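Side-chain contact in iminosuccinate reductase (Paracoccus denitrificans, PDB 6RQA), which catalyses the NADH-dependent reduction of iminosuccinate to L-aspartate, regenerating the amino donor for the first step of the beta-hydroxyaspartate cycle: residues Ala42-Phe47 against Ser139-Ala144. Numbering follows the deposited sequence.
Sequences AIEAVF and SIKYLA
Glu44 meets Lys141 and Tyr142 in a polar bridge between the two domains of an ornithine cyclodeaminase/mu-crystallin fold. Helix 36-51 packs beside the mixed sheet, whereas helix 125-143 precedes the first strand of the parallel, Rossmann-type sheet that binds NAD. The backbones stay well apart, the nearest CA atoms being those of Glu44 and Ser139 at 9.1 Å, and the side chains alone cross the gap.

The ionic component is a salt bridge: Lys141 NZ lies 3.0 Å from Glu44 OE1 and approaches on the syn lone pair, the side of the other oxygen. Glu44 OE2 stays 4.1 Å from Lys141 NZ, so the salt bridge runs through one oxygen. Lys141 spans the distance with every side-chain torsion close to 180°.

The second interaction is a hydrogen bond from an uncharged donor, Tyr142 OH, to the same Glu44 OE1, over 2.9 Å. This donor stands above the carboxylate plane, 53° out of it, and the carboxylate and ring planes are 67° apart. With Glu44 replaced by an alanine, the shared acceptor is gone, which is likely to leave the Lys141 ammonium and the Tyr142 hydroxyl without these two bonds.

Packing round Tyr142 is supplied by Val294 and Val295 of helix 291-295, which touch its side chain, and by Lys141 CG, which lies 4.2 Å above the plane of the Tyr142 ring, offset toward its rim. At the ring's edge, near its plane, Glu44 OE1 sits 3.4 Å from Tyr142 CE2.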
loop_
_atom_site.group_PDB
_atom_site.type_symbol
_atom_site.label_atom_id
_atom_site.label_comp_id
_atom_site.label_asym_id
_atom_site.label_seq_id
_atom_site.Cartn_x
_atom_site.Cartn_y
_atom_site.Cartn_z
ATOM N N ALA A 42 22.760 6.877 3.935
ATOM C CA ALA A 42 21.572 6.058 4.158
ATOM C C ALA A 42 21.369 5.065 3.021
ATOM O O ALA A 42 21.118 3.877 3.257
ATOM C CB ALA A 42 20.342 6.950 4.320
ATOM N N ILE A 43 21.489 5.533 1.777
ATOM C CA ILE A 43 21.218 4.674 0.629
ATOM C C ILE A 43 22.330 3.649 0.446
ATOM O O ILE A 43 22.074 2.498 0.072
ATOM C CB ILE A 43 21.013 5.532 -0.633
ATOM C CG1 ILE A 43 19.819 6.471 -0.442
ATOM C CG2 ILE A 43 20.814 4.657 -1.855
ATOM C CD1 ILE A 43 18.576 5.783 0.074
ATOM N N GLU A 44 23.578 4.044 0.707
ATOM C CA GLU A 44 24.682 3.092 0.625
ATOM C C GLU A 44 24.483 1.936 1.597
ATOM O O GLU A 44 24.677 0.769 1.237
ATOM C CB GLU A 44 26.008 3.801 0.896
ATOM C CG GLU A 44 27.178 2.866 1.144
ATOM C CD GLU A 44 28.479 3.611 1.363
ATOM O OE1 GLU A 44 29.325 3.617 0.444
ATOM O OE2 GLU A 44 28.651 4.197 2.452
ATOM N N ALA A 45 24.078 2.242 2.833
ATOM C CA ALA A 45 23.829 1.190 3.810
ATOM C C ALA A 45 22.652 0.312 3.407
ATOM O O ALA A 45 22.656 -0.891 3.691
ATOM C CB ALA A 45 23.584 1.803 5.189
ATOM N N VAL A 46 21.644 0.885 2.746
ATOM C CA VAL A 46 20.468 0.104 2.371
ATOM C C VAL A 46 20.805 -0.871 1.248
ATOM O O VAL A 46 20.279 -1.990 1.205
ATOM C CB VAL A 46 19.301 1.038 2.000
ATOM C CG1 VAL A 46 18.724 0.691 0.631
ATOM C CG2 VAL A 46 18.217 0.952 3.059
ATOM N N PHE A 47 21.689 -0.473 0.330
ATOM C CA PHE A 47 22.136 -1.397 -0.707
ATOM C C PHE A 47 22.872 -2.585 -0.102
ATOM O O PHE A 47 22.710 -3.724 -0.557
ATOM C CB PHE A 47 23.028 -0.670 -1.714
ATOM C CG PHE A 47 22.271 -0.024 -2.840
ATOM C CD1 PHE A 47 21.790 -0.786 -3.889
ATOM C CD2 PHE A 47 22.051 1.345 -2.857
ATOM C CE1 PHE A 47 21.096 -0.202 -4.930
ATOM C CE2 PHE A 47 21.357 1.936 -3.899
ATOM C CZ PHE A 47 20.879 1.163 -4.935
ATOM N N SER A 139 26.424 3.975 -7.069
ATOM C CA SER A 139 26.949 3.236 -8.212
ATOM C C SER A 139 28.208 3.884 -8.766
ATOM O O SER A 139 29.106 3.184 -9.246
ATOM C CB SER A 139 25.887 3.129 -9.306
ATOM O OG SER A 139 25.671 4.382 -9.928
ATOM N N ILE A 140 28.295 5.215 -8.710
ATOM C CA ILE A 140 29.501 5.900 -9.164
ATOM C C ILE A 140 30.682 5.539 -8.271
ATOM O O ILE A 140 31.762 5.183 -8.754
ATOM C CB ILE A 140 29.272 7.422 -9.210
ATOM C CG1 ILE A 140 28.263 7.779 -10.302
ATOM C CG2 ILE A 140 30.584 8.158 -9.434
ATOM C CD1 ILE A 140 27.957 9.256 -10.386
ATOM N N LYS A 141 30.487 5.611 -6.953
ATOM C CA LYS A 141 31.578 5.330 -6.025
ATOM C C LYS A 141 32.135 3.922 -6.204
ATOM O O LYS A 141 33.338 3.705 -6.019
ATOM C CB LYS A 141 31.104 5.531 -4.585
ATOM C CG LYS A 141 32.170 5.267 -3.533
ATOM C CD LYS A 141 31.587 5.324 -2.132
ATOM C CE LYS A 141 32.620 4.944 -1.084
ATOM N NZ LYS A 141 32.045 4.961 0.290
ATOM N N TYR A 142 31.290 2.960 -6.578
ATOM C CA TYR A 142 31.701 1.564 -6.637
ATOM C C TYR A 142 31.906 1.026 -8.047
ATOM O O TYR A 142 32.424 -0.086 -8.191
ATOM C CB TYR A 142 30.679 0.678 -5.906
ATOM C CG TYR A 142 30.700 0.830 -4.399
ATOM C CD1 TYR A 142 31.611 0.122 -3.625
ATOM C CD2 TYR A 142 29.811 1.677 -3.752
ATOM C CE1 TYR A 142 31.638 0.256 -2.247
ATOM C CE2 TYR A 142 29.830 1.819 -2.375
ATOM C CZ TYR A 142 30.744 1.105 -1.629
ATOM O OH TYR A 142 30.767 1.242 -0.259
ATOM N N LEU A 143 31.526 1.770 -9.091
ATOM C CA LEU A 143 31.627 1.261 -10.454
ATOM C C LEU A 143 32.273 2.215 -11.452
ATOM O O LEU A 143 32.571 1.784 -12.571
ATOM C CB LEU A 143 30.240 0.869 -10.986
ATOM C CG LEU A 143 29.446 -0.160 -10.180
ATOM C CD1 LEU A 143 28.034 -0.289 -10.727
ATOM C CD2 LEU A 143 30.150 -1.510 -10.181
ATOM N N ALA A 144 32.497 3.478 -11.098
ATOM C CA ALA A 144 33.049 4.424 -12.055
ATOM C C ALA A 144 34.484 4.048 -12.424
ATOM O O ALA A 144 35.220 3.488 -11.606
ATOM C CB ALA A 144 33.021 5.842 -11.493
#